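Local coordinates for alpha-rhamnosidase (Dictyoglomus thermophilum, PDB 6I60), which probably hydrolyses terminal non-reducing alpha-L-rhamnose residues in alpha-L-rhamnosides, acting as a glycoside hydrolase, at residues A[218-223]-A[251-256]; A[224-229]-A[534-539]; A[467-470]-A[475-478]; A[778-783]-A[827-832]. All blocks are in the same frame, centred on the assembly; numbering follows the deposited sequence.

Contact 1 of 4, residues A[218-223]-A[251-256]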
loop_
_atom_site.group_PDB
_atom_site.type_symbol
_atom_site.label_atom_id
_atom_site.label_comp_id
_atom_site.label_asym_id
_atom_site.label_seq_id
_atom_site.Cartn_x
_atom_site.Cartn_y
_atom_site.Cartn_z
ATOM N N PRO A 218 -7.692 -14.931 -0.489
ATOM C CA PRO A 218 -6.513 -14.288 0.098
ATOM C C PRO A 218 -5.859 -13.266 -0.827
ATOM O O PRO A 218 -6.409 -12.937 -1.879
ATOM C CB PRO A 218 -5.573 -15.464 0.345
ATOM C CG PRO A 218 -5.896 -16.418 -0.756
ATOM C CD PRO A 218 -7.368 -16.253 -1.055
ATOM N N GLY A 219 -4.684 -12.775 -0.427
ATOM C CA GLY A 219 -3.974 -11.809 -1.233
ATOM C C GLY A 219 -3.326 -12.424 -2.460
ATOM O O GLY A 219 -3.034 -13.619 -2.523
ATOM N N GLN A 220 -3.097 -11.575 -3.456
ATOM C CA GLN A 220 -2.500 -12.011 -4.712
ATOM C C GLN A 220 -1.001 -12.207 -4.527
ATOM O O GLN A 220 -0.281 -11.262 -4.183
ATOM C CB GLN A 220 -2.781 -10.992 -5.813
ATOM C CG GLN A 220 -4.238 -10.582 -5.917
ATOM C CD GLN A 220 -4.488 -9.622 -7.061
ATOM O OE1 GLN A 220 -3.589 -9.337 -7.856
ATOM N NE2 GLN A 220 -5.712 -9.115 -7.151
ATOM N N THR A 221 -0.533 -13.432 -4.750
ATOM C CA THR A 221 0.886 -13.751 -4.730
ATOM C C THR A 221 1.174 -14.742 -5.847
ATOM O O THR A 221 0.264 -15.228 -6.524
ATOM C CB THR A 221 1.328 -14.346 -3.385
ATOM O OG1 THR A 221 0.378 -15.330 -2.959
ATOM C CG2 THR A 221 1.444 -13.261 -2.327
ATOM N N ASP A 222 2.454 -15.038 -6.040
ATOM C CA ASP A 222 2.852 -16.118 -6.938
ATOM C C ASP A 222 2.489 -17.437 -6.268
ATOM O O ASP A 222 3.244 -17.959 -5.443
ATOM C CB ASP A 222 4.342 -16.039 -7.248
ATOM C CG ASP A 222 4.779 -17.069 -8.273
ATOM O OD1 ASP A 222 3.961 -17.947 -8.621
ATOM O OD2 ASP A 222 5.940 -17.000 -8.731
ATOM N N TYR A 223 1.318 -17.978 -6.617
ATOM C CA TYR A 223 0.803 -19.160 -5.930
ATOM C C TYR A 223 1.699 -20.377 -6.114
ATOM O O TYR A 223 1.606 -21.325 -5.327
ATOM C CB TYR A 223 -0.617 -19.469 -6.412
ATOM C CG TYR A 223 -1.584 -18.313 -6.259
ATOM C CD1 TYR A 223 -2.031 -17.915 -5.005
ATOM C CD2 TYR A 223 -2.044 -17.615 -7.370
ATOM C CE1 TYR A 223 -2.913 -16.856 -4.862
ATOM C CE2 TYR A 223 -2.924 -16.554 -7.236
ATOM C CZ TYR A 223 -3.355 -16.180 -5.980
ATOM O OH TYR A 223 -4.231 -15.125 -5.845
ATOM N N ASN A 251 -12.369 -17.560 -8.963
ATOM C CA ASN A 251 -11.163 -17.695 -9.774
ATOM C C ASN A 251 -10.090 -16.700 -9.346
ATOM O O ASN A 251 -9.013 -17.091 -8.880
ATOM C CB ASN A 251 -11.499 -17.509 -11.257
ATOM C CG ASN A 251 -12.650 -18.383 -11.711
ATOM O OD1 ASN A 251 -13.142 -19.228 -10.963
ATOM N ND2 ASN A 251 -13.090 -18.178 -12.942
ATOM N N GLY A 252 -10.367 -15.408 -9.503
ATOM C CA GLY A 252 -9.404 -14.383 -9.157
ATOM C C GLY A 252 -8.193 -14.402 -10.064
ATOM O O GLY A 252 -8.319 -14.253 -11.284
ATOM N N ARG A 253 -7.012 -14.587 -9.480
ATOM C CA ARG A 253 -5.775 -14.661 -10.241
ATOM C C ARG A 253 -5.292 -16.087 -10.459
ATOM O O ARG A 253 -4.382 -16.300 -11.268
ATOM C CB ARG A 253 -4.680 -13.846 -9.543
ATOM C CG ARG A 253 -4.835 -12.347 -9.720
ATOM C CD ARG A 253 -3.786 -11.811 -10.671
ATOM N NE ARG A 253 -3.850 -10.360 -10.823
ATOM C CZ ARG A 253 -4.549 -9.738 -11.767
ATOM N NH1 ARG A 253 -5.249 -10.439 -12.648
ATOM N NH2 ARG A 253 -4.546 -8.415 -11.833
ATOM N N TYR A 254 -5.875 -17.065 -9.766
ATOM C CA TYR A 254 -5.540 -18.476 -9.964
ATOM C C TYR A 254 -6.292 -18.971 -11.195
ATOM O O TYR A 254 -7.305 -19.670 -11.115
ATOM C CB TYR A 254 -5.885 -19.292 -8.724
ATOM C CG TYR A 254 -5.138 -20.605 -8.611
ATOM C CD1 TYR A 254 -3.808 -20.637 -8.216
ATOM C CD2 TYR A 254 -5.769 -21.812 -8.891
ATOM C CE1 TYR A 254 -3.121 -21.836 -8.109
ATOM C CE2 TYR A 254 -5.091 -23.015 -8.788
ATOM C CZ TYR A 254 -3.768 -23.020 -8.395
ATOM O OH TYR A 254 -3.084 -24.210 -8.288
ATOM N N VAL A 255 -5.780 -18.588 -12.364
ATOM C CA VAL A 255 -6.402 -18.918 -13.638
ATOM C C VAL A 255 -5.347 -19.510 -14.562
ATOM O O VAL A 255 -4.142 -19.344 -14.361
ATOM C CB VAL A 255 -7.073 -17.692 -14.293
ATOM C CG1 VAL A 255 -8.459 -17.466 -13.704
ATOM C CG2 VAL A 255 -6.208 -16.460 -14.108
ATOM N N LYS A 256 -5.825 -20.204 -15.600
ATOM C CA LYS A 256 -4.926 -20.948 -16.477
ATOM C C LYS A 256 -4.037 -20.030 -17.307
ATOM O O LYS A 256 -2.943 -20.436 -17.712
ATOM C CB LYS A 256 -5.733 -21.870 -17.391
ATOM C CG LYS A 256 -5.645 -23.342 -17.020
ATOM C CD LYS A 256 -4.602 -24.062 -17.859
ATOM C CE LYS A 256 -5.250 -24.898 -18.950
ATOM N NZ LYS A 256 -4.247 -25.402 -19.930
#
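Gln220 and Arg253 make the polar end of this loop-to-loop contact. The glutamine chain runs out extended beyond CG, and its OE1 accepts a weak hydrogen bond from Arg253 NE at 3.1 Å, with a bent N-H...O angle of 133°. The amide and guanidinium planes are turned almost perpendicular, 81° apart, so the two groups do not stack; the amide carbon CD also lies 3.8 Å from Arg253 CG. At Thr221 the side chain turns from the other loop, but its carbonyl O sits over the centre of one face of the Tyr223 ring. Tyr223 then carries the apolar half. Arg253 CB comes up at the edge of its ring, 3.9 Å from Tyr223 OH, while Tyr254 directs a ring edge toward its face in an offset edge-to-face pair, centroids 5.5 Å apart, with CD1 of Tyr254 at 3.6 Å from CD2 of Tyr223. CG of Tyr254 stands opposite its own backbone N (chi1 -158°), which carries the ring out to this meeting. The type II' turn Asn251 to Tyr254, with Gly252 at positive phi, presents both partners. A leucine at Arg253 would probably leave Gln220 OE1 without this donor and Glu502 O without its weak one. Tyr260 adds an edge-to-face ring to Tyr223 and a nearly parallel one to Tyr254, whose OH is bound by Lys264. Leu199 of strand 189-199 touches both tyrosines, while Lys529 of helix 524-535 binds Gln220 O, joining these loops of the N-terminal rhamnosidase domain to the six-hairpin glycosidase domain.

Contact 2 of 4, residues A[224-229]-A[534-539]. With AE3 (2-(2-ethoxyethoxy)ethanol), chain H.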
loop_
_atom_site.group_PDB
_atom_site.type_symbol
_atom_site.label_atom_id
_atom_site.label_comp_id
_atom_site.label_asym_id
_atom_site.label_seq_id
_atom_site.Cartn_x
_atom_site.Cartn_y
_atom_site.Cartn_z
ATOM N N LYS A 224 2.567 -20.371 -7.128
ATOM C CA LYS A 224 3.506 -21.475 -7.293
ATOM C C LYS A 224 4.634 -21.407 -6.271
ATOM O O LYS A 224 5.231 -22.437 -5.940
ATOM C CB LYS A 224 4.072 -21.475 -8.712
ATOM C CG LYS A 224 3.266 -22.298 -9.703
ATOM C CD LYS A 224 3.843 -22.185 -11.106
ATOM C CE LYS A 224 3.104 -23.084 -12.081
ATOM N NZ LYS A 224 3.350 -22.675 -13.491
ATOM N N LYS A 225 4.938 -20.215 -5.760
ATOM C CA LYS A 225 6.011 -20.042 -4.789
ATOM C C LYS A 225 5.514 -19.863 -3.363
ATOM O O LYS A 225 6.245 -20.186 -2.421
ATOM C CB LYS A 225 6.882 -18.839 -5.172
ATOM C CG LYS A 225 7.759 -19.068 -6.394
ATOM C CD LYS A 225 9.236 -19.009 -6.031
ATOM C CE LYS A 225 10.115 -19.493 -7.177
ATOM N NZ LYS A 225 11.272 -20.303 -6.697
ATOM N N ARG A 226 4.292 -19.365 -3.175
ATOM C CA ARG A 226 3.774 -19.135 -1.834
ATOM C C ARG A 226 2.276 -18.893 -1.912
ATOM O O ARG A 226 1.799 -18.235 -2.839
ATOM C CB ARG A 226 4.472 -17.942 -1.171
ATOM C CG ARG A 226 3.583 -17.115 -0.263
ATOM C CD ARG A 226 4.409 -16.108 0.503
ATOM N NE ARG A 226 5.284 -15.375 -0.400
ATOM C CZ ARG A 226 5.387 -14.053 -0.430
ATOM N NH1 ARG A 226 4.674 -13.306 0.402
ATOM N NH2 ARG A 226 6.208 -13.482 -1.296
ATOM N N VAL A 227 1.544 -19.433 -0.938
ATOM C CA VAL A 227 0.104 -19.239 -0.814
ATOM C C VAL A 227 -0.181 -18.759 0.601
ATOM O O VAL A 227 0.068 -19.489 1.567
ATOM C CB VAL A 227 -0.684 -20.526 -1.116
ATOM C CG1 VAL A 227 -2.170 -20.307 -0.866
ATOM C CG2 VAL A 227 -0.437 -20.985 -2.548
ATOM N N LEU A 228 -0.701 -17.539 0.727
ATOM C CA LEU A 228 -1.023 -16.983 2.036
ATOM C C LEU A 228 -2.387 -17.488 2.487
ATOM O O LEU A 228 -3.403 -17.203 1.845
ATOM C CB LEU A 228 -1.010 -15.457 1.995
ATOM C CG LEU A 228 0.140 -14.779 1.255
ATOM C CD1 LEU A 228 -0.192 -13.323 0.993
ATOM C CD2 LEU A 228 1.425 -14.900 2.054
ATOM N N TYR A 229 -2.414 -18.231 3.589
ATOM C CA TYR A 229 -3.663 -18.692 4.173
ATOM C C TYR A 229 -4.102 -17.740 5.279
ATOM O O TYR A 229 -3.286 -17.037 5.880
ATOM C CB TYR A 229 -3.529 -20.118 4.720
ATOM C CG TYR A 229 -2.695 -20.245 5.976
ATOM C CD1 TYR A 229 -1.314 -20.375 5.906
ATOM C CD2 TYR A 229 -3.290 -20.252 7.233
ATOM C CE1 TYR A 229 -0.548 -20.495 7.051
ATOM C CE2 TYR A 229 -2.533 -20.371 8.382
ATOM C CZ TYR A 229 -1.163 -20.493 8.285
ATOM O OH TYR A 229 -0.407 -20.613 9.427
ATOM N N ILE A 534 8.551 -9.597 -4.162
ATOM C CA ILE A 534 9.721 -9.344 -4.995
ATOM C C ILE A 534 10.792 -10.394 -4.738
ATOM O O ILE A 534 11.477 -10.845 -5.664
ATOM C CB ILE A 534 10.245 -7.917 -4.746
ATOM C CG1 ILE A 534 9.172 -6.892 -5.111
ATOM C CG2 ILE A 534 11.523 -7.666 -5.528
ATOM C CD1 ILE A 534 9.077 -5.742 -4.140
ATOM N N ARG A 535 10.946 -10.810 -3.478
ATOM C CA ARG A 535 11.903 -11.861 -3.153
ATOM C C ARG A 535 11.496 -13.191 -3.777
ATOM O O ARG A 535 12.354 -13.973 -4.202
ATOM C CB ARG A 535 12.033 -11.990 -1.635
ATOM C CG ARG A 535 13.094 -12.971 -1.173
ATOM C CD ARG A 535 12.690 -13.630 0.135
ATOM N NE ARG A 535 11.375 -14.262 0.047
ATOM C CZ ARG A 535 10.488 -14.285 1.037
ATOM N NH1 ARG A 535 10.774 -13.706 2.197
ATOM N NH2 ARG A 535 9.316 -14.885 0.870
ATOM N N ASP A 536 10.192 -13.460 -3.846
ATOM C CA ASP A 536 9.687 -14.694 -4.433
ATOM C C ASP A 536 9.748 -14.698 -5.954
ATOM O O ASP A 536 9.497 -15.743 -6.565
ATOM C CB ASP A 536 8.243 -14.943 -3.981
ATOM C CG ASP A 536 8.162 -15.612 -2.619
ATOM O OD1 ASP A 536 7.054 -16.039 -2.228
ATOM O OD2 ASP A 536 9.204 -15.707 -1.936
ATOM N N ALA A 537 10.066 -13.568 -6.581
ATOM C CA ALA A 537 10.177 -13.497 -8.029
ATOM C C ALA A 537 11.585 -13.166 -8.498
ATOM O O ALA A 537 11.801 -13.020 -9.708
ATOM C CB ALA A 537 9.191 -12.463 -8.589
ATOM N N GLN A 538 12.544 -13.046 -7.586
ATOM C CA GLN A 538 13.921 -12.768 -7.969
ATOM C C GLN A 538 14.539 -14.009 -8.603
ATOM O O GLN A 538 14.546 -15.087 -7.998
ATOM C CB GLN A 538 14.728 -12.325 -6.752
ATOM C CG GLN A 538 16.077 -11.718 -7.092
ATOM C CD GLN A 538 16.747 -11.082 -5.894
ATOM O OE1 GLN A 538 16.484 -11.454 -4.750
ATOM N NE2 GLN A 538 17.617 -10.112 -6.149
ATOM N N LYS A 539 15.054 -13.858 -9.821
ATOM C CA LYS A 539 15.688 -14.967 -10.515
ATOM C C LYS A 539 17.047 -15.279 -9.888
ATOM O O LYS A 539 17.551 -14.551 -9.028
ATOM C CB LYS A 539 15.840 -14.648 -12.002
ATOM C CG LYS A 539 14.566 -14.851 -12.811
ATOM C CD LYS A 539 14.844 -14.819 -14.306
ATOM C CE LYS A 539 14.766 -16.213 -14.911
ATOM N NZ LYS A 539 15.309 -16.250 -16.299
HETATM C C2 AE3 H . 11.087 -16.618 -15.802
HETATM O O2 AE3 H . 12.072 -16.192 -16.722
HETATM C C3 AE3 H . 11.836 -16.634 -18.043
HETATM C C4 AE3 H . 13.106 -16.449 -18.850
HETATM O O3 AE3 H . 13.577 -15.129 -18.672
HETATM C C5 AE3 H . 14.668 -14.809 -19.512
HETATM C C6 AE3 H . 14.930 -13.317 -19.443
HETATM O O4 AE3 H . 15.828 -12.952 -20.483
#
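Arg226 and Asp536 form the centre of a salt-bridge network that joins strand 226-233 of the N-terminal rhamnosidase domain to the region of helix 524-535 in the six-hairpin glycosidase domain. On the close-packed side, Asp536 OD1 takes two bonds from Arg226, NE at 2.6 Å and, more weakly, NH2 at 2.9 Å. OD1 lies nearly in the guanidinium plane, yet the carboxylate stands across that plane at 84°, and NE meets OD1 from above the carboxylate plane. Arg535 holds the other oxygen, OD2, side-on, with NH2 at 2.9 Å and NE at 3.3 Å, both from one face. The carboxylate is thereby fixed between two arginines, with NH2 of Arg226 and NH2 of Arg535 4.0 Å apart, and probably offsets part of their positive charge. Asp533 and Glu340 add further acidic partners to Arg226. The outer side is looser. Lys225, an exposed residue, bends at chi2 (-116°) and brushes past the backbone of residues 534-539, with CD 3.3 Å from Asp536 O, before its ammonium leads away to a bound triethylene glycol. Farther along the second segment, Lys539 NZ donates to the ether oxygen O3 of 2-(2-ethoxyethoxy)ethanol at 3.1 Å and more weakly to its O2.

Contact 3 of 4, residues A[467-470]-A[475-478]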
loop_
_atom_site.group_PDB
_atom_site.type_symbol
_atom_site.label_atom_id
_atom_site.label_comp_id
_atom_site.label_asym_id
_atom_site.label_seq_id
_atom_site.Cartn_x
_atom_site.Cartn_y
_atom_site.Cartn_z
ATOM N N GLU A 467 -2.597 13.560 7.898
ATOM C CA GLU A 467 -3.500 14.536 7.311
ATOM C C GLU A 467 -2.691 15.659 6.675
ATOM O O GLU A 467 -1.521 15.874 7.005
ATOM C CB GLU A 467 -4.455 15.118 8.361
ATOM C CG GLU A 467 -5.315 14.092 9.076
ATOM C CD GLU A 467 -5.929 14.634 10.358
ATOM O OE1 GLU A 467 -5.342 15.558 10.963
ATOM O OE2 GLU A 467 -6.999 14.135 10.762
ATOM N N PHE A 468 -3.327 16.376 5.750
ATOM C CA PHE A 468 -2.709 17.551 5.147
ATOM C C PHE A 468 -3.794 18.478 4.626
ATOM O O PHE A 468 -4.740 18.025 3.975
ATOM C CB PHE A 468 -1.758 17.172 4.008
ATOM C CG PHE A 468 -1.289 18.352 3.206
ATOM C CD1 PHE A 468 -0.327 19.211 3.714
ATOM C CD2 PHE A 468 -1.820 18.615 1.954
ATOM C CE1 PHE A 468 0.104 20.303 2.985
ATOM C CE2 PHE A 468 -1.393 19.706 1.221
ATOM C CZ PHE A 468 -0.429 20.551 1.738
ATOM N N ILE A 469 -3.649 19.772 4.905
ATOM C CA ILE A 469 -4.560 20.791 4.402
ATOM C C ILE A 469 -3.754 22.044 4.088
ATOM O O ILE A 469 -2.769 22.363 4.762
ATOM C CB ILE A 469 -5.706 21.091 5.398
ATOM C CG1 ILE A 469 -6.814 21.902 4.717
ATOM C CG2 ILE A 469 -5.180 21.793 6.646
ATOM C CD1 ILE A 469 -8.150 21.852 5.434
ATOM N N CYS A 470 -4.171 22.746 3.040
ATOM C CA CYS A 470 -3.444 23.893 2.526
ATOM C C CYS A 470 -4.366 25.100 2.461
ATOM O O CYS A 470 -5.593 24.976 2.487
ATOM C CB CYS A 470 -2.871 23.601 1.132
ATOM S SG CYS A 470 -1.340 24.449 0.751
ATOM N N ILE A 475 -4.389 22.796 -4.544
ATOM C CA ILE A 475 -3.488 21.804 -3.964
ATOM C C ILE A 475 -4.271 20.798 -3.128
ATOM O O ILE A 475 -3.991 19.593 -3.159
ATOM C CB ILE A 475 -2.391 22.503 -3.138
ATOM C CG1 ILE A 475 -1.462 23.299 -4.054
ATOM C CG2 ILE A 475 -1.591 21.495 -2.332
ATOM C CD1 ILE A 475 -0.363 24.030 -3.318
ATOM N N ASN A 476 -5.271 21.273 -2.379
ATOM C CA ASN A 476 -6.113 20.367 -1.603
ATOM C C ASN A 476 -6.866 19.400 -2.510
ATOM O O ASN A 476 -7.056 18.229 -2.161
ATOM C CB ASN A 476 -7.093 21.168 -0.745
ATOM C CG ASN A 476 -6.397 21.990 0.321
ATOM O OD1 ASN A 476 -5.320 21.631 0.792
ATOM N ND2 ASN A 476 -7.013 23.099 0.708
ATOM N N LYS A 477 -7.306 19.872 -3.681
ATOM C CA LYS A 477 -8.000 18.990 -4.613
ATOM C C LYS A 477 -7.040 17.977 -5.228
ATOM O O LYS A 477 -7.397 16.809 -5.412
ATOM C CB LYS A 477 -8.692 19.811 -5.699
ATOM C CG LYS A 477 -9.824 20.691 -5.187
ATOM C CD LYS A 477 -11.055 19.869 -4.831
ATOM C CE LYS A 477 -12.087 20.702 -4.079
ATOM N NZ LYS A 477 -13.099 19.853 -3.382
ATOM N N ILE A 478 -5.818 18.406 -5.554
ATOM C CA ILE A 478 -4.805 17.462 -6.020
ATOM C C ILE A 478 -4.494 16.447 -4.930
ATOM O O ILE A 478 -4.409 15.239 -5.188
ATOM C CB ILE A 478 -3.538 18.213 -6.473
ATOM C CG1 ILE A 478 -3.849 19.122 -7.663
ATOM C CG2 ILE A 478 -2.429 17.231 -6.833
ATOM C CD1 ILE A 478 -2.884 20.275 -7.813
#
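Asn476 OD1 accepts the backbone N-H of Cys470 at 2.8 Å, on a lone pair in the plane of the side-chain carbonyl, although the N-H...O angle is only 130°. The same amide answers with its other end: ND2 donates to Cys470 O at 3.0 Å along a nearly straight path (168°), approaching from above the plane of that backbone carbonyl. One side-chain amide thus engages both the N-H and the C=O of a single strand residue, much as a neighbouring strand would, which fixes its rotation. CG lies beside the backbone N and opposite the carbonyl carbon (chi1 -65°), bringing the amide to the strand end. Glu473 OE2 is a further acceptor for ND2. A leucine here would probably leave the N-H and C=O of Cys470 without these mates and let the strand end shift against the helix. Beside the polar pair the packing is apolar. Ile475 CG2 meets the edge of the Phe468 ring at CE2, 4.0 Å away, and Ile475 CD1 lies 4.2 Å from Cys470 SG. His479 adds an edge-to-face ring to Phe468. Strand 466-470, an outer strand paired with strand 859-866 of the C-terminal sheet, is in this way clasped to helix 473-488, which follows it closely in the chain, while Phe830 and Ile834 of helix 826-835 and Tyr781 and Val784 of helix 777-784 cover Ile475.

Contact 4 of 4, residues A[778-783]-A[827-832]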
loop_
_atom_site.group_PDB
_atom_site.type_symbol
_atom_site.label_atom_id
_atom_site.label_comp_id
_atom_site.label_asym_id
_atom_site.label_seq_id
_atom_site.Cartn_x
_atom_site.Cartn_y
_atom_site.Cartn_z
ATOM N N GLU A 778 9.865 28.780 -5.006
ATOM C CA GLU A 778 8.833 29.574 -5.665
ATOM C C GLU A 778 8.540 29.058 -7.067
ATOM O O GLU A 778 7.390 29.114 -7.518
ATOM C CB GLU A 778 9.248 31.044 -5.718
ATOM C CG GLU A 778 9.457 31.685 -4.354
ATOM C CD GLU A 778 8.151 31.957 -3.628
ATOM O OE1 GLU A 778 7.086 31.944 -4.286
ATOM O OE2 GLU A 778 8.190 32.181 -2.398
ATOM N N VAL A 779 9.560 28.558 -7.767
ATOM C CA VAL A 779 9.348 27.994 -9.096
ATOM C C VAL A 779 8.527 26.715 -9.007
ATOM O O VAL A 779 7.630 26.477 -9.824
ATOM C CB VAL A 779 10.702 27.757 -9.791
ATOM C CG1 VAL A 779 10.504 27.070 -11.134
ATOM C CG2 VAL A 779 11.453 29.072 -9.957
ATOM N N ALA A 780 8.812 25.876 -8.009
ATOM C CA ALA A 780 8.068 24.630 -7.856
ATOM C C ALA A 780 6.607 24.895 -7.516
ATOM O O ALA A 780 5.712 24.201 -8.013
ATOM C CB ALA A 780 8.724 23.758 -6.785
ATOM N N TYR A 781 6.345 25.896 -6.671
ATOM C CA TYR A 781 4.968 26.227 -6.327
ATOM C C TYR A 781 4.202 26.741 -7.541
ATOM O O TYR A 781 3.022 26.417 -7.720
ATOM C CB TYR A 781 4.941 27.257 -5.200
ATOM C CG TYR A 781 3.550 27.668 -4.777
ATOM C CD1 TYR A 781 2.817 26.890 -3.892
ATOM C CD2 TYR A 781 2.969 28.832 -5.263
ATOM C CE1 TYR A 781 1.544 27.259 -3.503
ATOM C CE2 TYR A 781 1.695 29.209 -4.881
ATOM C CZ TYR A 781 0.988 28.420 -3.999
ATOM O OH TYR A 781 -0.281 28.787 -3.611
ATOM N N LYS A 782 4.856 27.545 -8.386
ATOM C CA LYS A 782 4.193 28.053 -9.582
ATOM C C LYS A 782 3.889 26.936 -10.569
ATOM O O LYS A 782 2.936 27.042 -11.350
ATOM C CB LYS A 782 5.049 29.131 -10.243
ATOM C CG LYS A 782 4.875 30.519 -9.638
ATOM C CD LYS A 782 5.241 31.614 -10.630
ATOM C CE LYS A 782 4.232 31.690 -11.766
ATOM N NZ LYS A 782 3.954 33.097 -12.172
ATOM N N ILE A 783 4.685 25.865 -10.553
ATOM C CA ILE A 783 4.391 24.710 -11.393
ATOM C C ILE A 783 3.140 23.998 -10.894
ATOM O O ILE A 783 2.269 23.614 -11.685
ATOM C CB ILE A 783 5.606 23.765 -11.436
ATOM C CG1 ILE A 783 6.732 24.382 -12.266
ATOM C CG2 ILE A 783 5.217 22.407 -11.994
ATOM C CD1 ILE A 783 8.111 23.875 -11.895
ATOM N N ASP A 827 2.332 14.375 -3.804
ATOM C CA ASP A 827 1.740 14.471 -2.475
ATOM C C ASP A 827 2.798 14.405 -1.383
ATOM O O ASP A 827 2.612 14.979 -0.304
ATOM C CB ASP A 827 0.702 13.370 -2.277
ATOM C CG ASP A 827 -0.407 13.788 -1.337
ATOM O OD1 ASP A 827 -1.107 14.775 -1.650
ATOM O OD2 ASP A 827 -0.573 13.137 -0.283
ATOM N N ALA A 828 3.911 13.713 -1.640
ATOM C CA ALA A 828 5.016 13.727 -0.689
ATOM C C ALA A 828 5.641 15.111 -0.586
ATOM O O ALA A 828 6.101 15.505 0.492
ATOM C CB ALA A 828 6.070 12.695 -1.089
ATOM N N TRP A 829 5.662 15.862 -1.690
ATOM C CA TRP A 829 6.190 17.220 -1.653
ATOM C C TRP A 829 5.317 18.137 -0.807
ATOM O O TRP A 829 5.830 19.067 -0.173
ATOM C CB TRP A 829 6.323 17.764 -3.076
ATOM C CG TRP A 829 7.016 19.086 -3.161
ATOM C CD1 TRP A 829 8.335 19.337 -2.926
ATOM C CD2 TRP A 829 6.424 20.343 -3.510
ATOM N NE1 TRP A 829 8.602 20.672 -3.103
ATOM C CE2 TRP A 829 7.445 21.312 -3.464
ATOM C CE3 TRP A 829 5.129 20.742 -3.856
ATOM C CZ2 TRP A 829 7.213 22.655 -3.750
ATOM C CZ3 TRP A 829 4.901 22.078 -4.142
ATOM C CH2 TRP A 829 5.938 23.018 -4.087
ATOM N N PHE A 830 4.004 17.892 -0.778
ATOM C CA PHE A 830 3.116 18.716 0.036
ATOM C C PHE A 830 3.415 18.549 1.521
ATOM O O PHE A 830 3.332 19.515 2.289
ATOM C CB PHE A 830 1.657 18.362 -0.252
ATOM C CG PHE A 830 1.241 18.600 -1.675
ATOM C CD1 PHE A 830 1.858 19.577 -2.440
ATOM C CD2 PHE A 830 0.226 17.849 -2.245
ATOM C CE1 PHE A 830 1.471 19.799 -3.748
ATOM C CE2 PHE A 830 -0.164 18.064 -3.552
ATOM C CZ PHE A 830 0.459 19.041 -4.305
ATOM N N TYR A 831 3.764 17.333 1.942
ATOM C CA TYR A 831 4.044 17.076 3.351
ATOM C C TYR A 831 5.404 17.631 3.763
ATOM O O TYR A 831 5.518 18.317 4.784
ATOM C CB TYR A 831 3.985 15.573 3.630
ATOM C CG TYR A 831 2.593 15.006 3.786
ATOM C CD1 TYR A 831 1.883 14.548 2.685
ATOM C CD2 TYR A 831 1.996 14.910 5.036
ATOM C CE1 TYR A 831 0.613 14.019 2.822
ATOM C CE2 TYR A 831 0.725 14.383 5.183
ATOM C CZ TYR A 831 0.040 13.940 4.073
ATOM O OH TYR A 831 -1.222 13.415 4.212
ATOM N N ARG A 832 6.443 17.347 2.972
ATOM C CA ARG A 832 7.811 17.623 3.393
ATOM C C ARG A 832 8.224 19.073 3.160
ATOM O O ARG A 832 9.101 19.578 3.870
ATOM C CB ARG A 832 8.782 16.692 2.663
ATOM C CG ARG A 832 8.443 15.212 2.773
ATOM C CD ARG A 832 9.442 14.343 2.012
ATOM N NE ARG A 832 10.136 15.085 0.961
ATOM C CZ ARG A 832 11.447 15.314 0.945
ATOM N NH1 ARG A 832 12.217 14.858 1.925
ATOM N NH2 ARG A 832 11.989 16.002 -0.051
#
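Trp829 reaches from helix 826-835 to Ala780 and Tyr781 of helix 777-784, a helix-to-helix contact inside the six-hairpin glycosidase domain, whose helices are expected to form the (alpha/alpha)6 barrel of this family. The apolar contacts are made by the six-membered half of the indole. CZ2 lies 3.6 Å from Ala780 CB, and CH2 stands 3.9 Å from the same methyl. The approach is oblique, neither over the face of the indole nor square to its edge. CG of Trp829 is turned opposite its backbone N (chi1 -173°), carrying the ring toward the other helix. The small alanine gives it room against the backbone: CH2 comes within 3.9 Å of Tyr781 N, while the helices keep 9.8 Å between Ala780 CA and Trp829 CA. No hydrogen bond passes between the two segments. Their polar ends are satisfied elsewhere, with Trp829 NE1 bonded to Thr772 OG1, which probably helps to hold the turn of the indole, and Tyr781 OH bonded to Asp856 OD1. Aromatic neighbours complete the surroundings. Phe768 meets the Trp829 ring with planes about 35° apart, and the ring of Phe830 brings CE1 to the indole's edge, in its plane. Val779, on the same helix as Ala780, packs against Leu746 and Ile749 of helix 738-750. A longer approach across the pair is that of Tyr781 CB, 4.5 Å from Trp829 CH2.

Overall arrangement
From the N terminus the chain first enters contact 1 at 218-223 and, directly afterwards, contact 2 at 224-229. Contact 1 closes at 251-256 within the N-terminal rhamnosidase domain; contact 2 closes only at 534-539, so the two cross, and they touch where Thr221 OG1 probably bonds Arg226 O. Contact 2 ties that domain to the six-hairpin domain. Contact 3, a short closure of a strand on the following helix, nests inside its long loop, yet lies about 37 Å away, centre to centre, across the chain's centre. Contact 4 follows in series, pairing two later helices beside contact 3, where Phe468 packs on Phe830 and Tyr831.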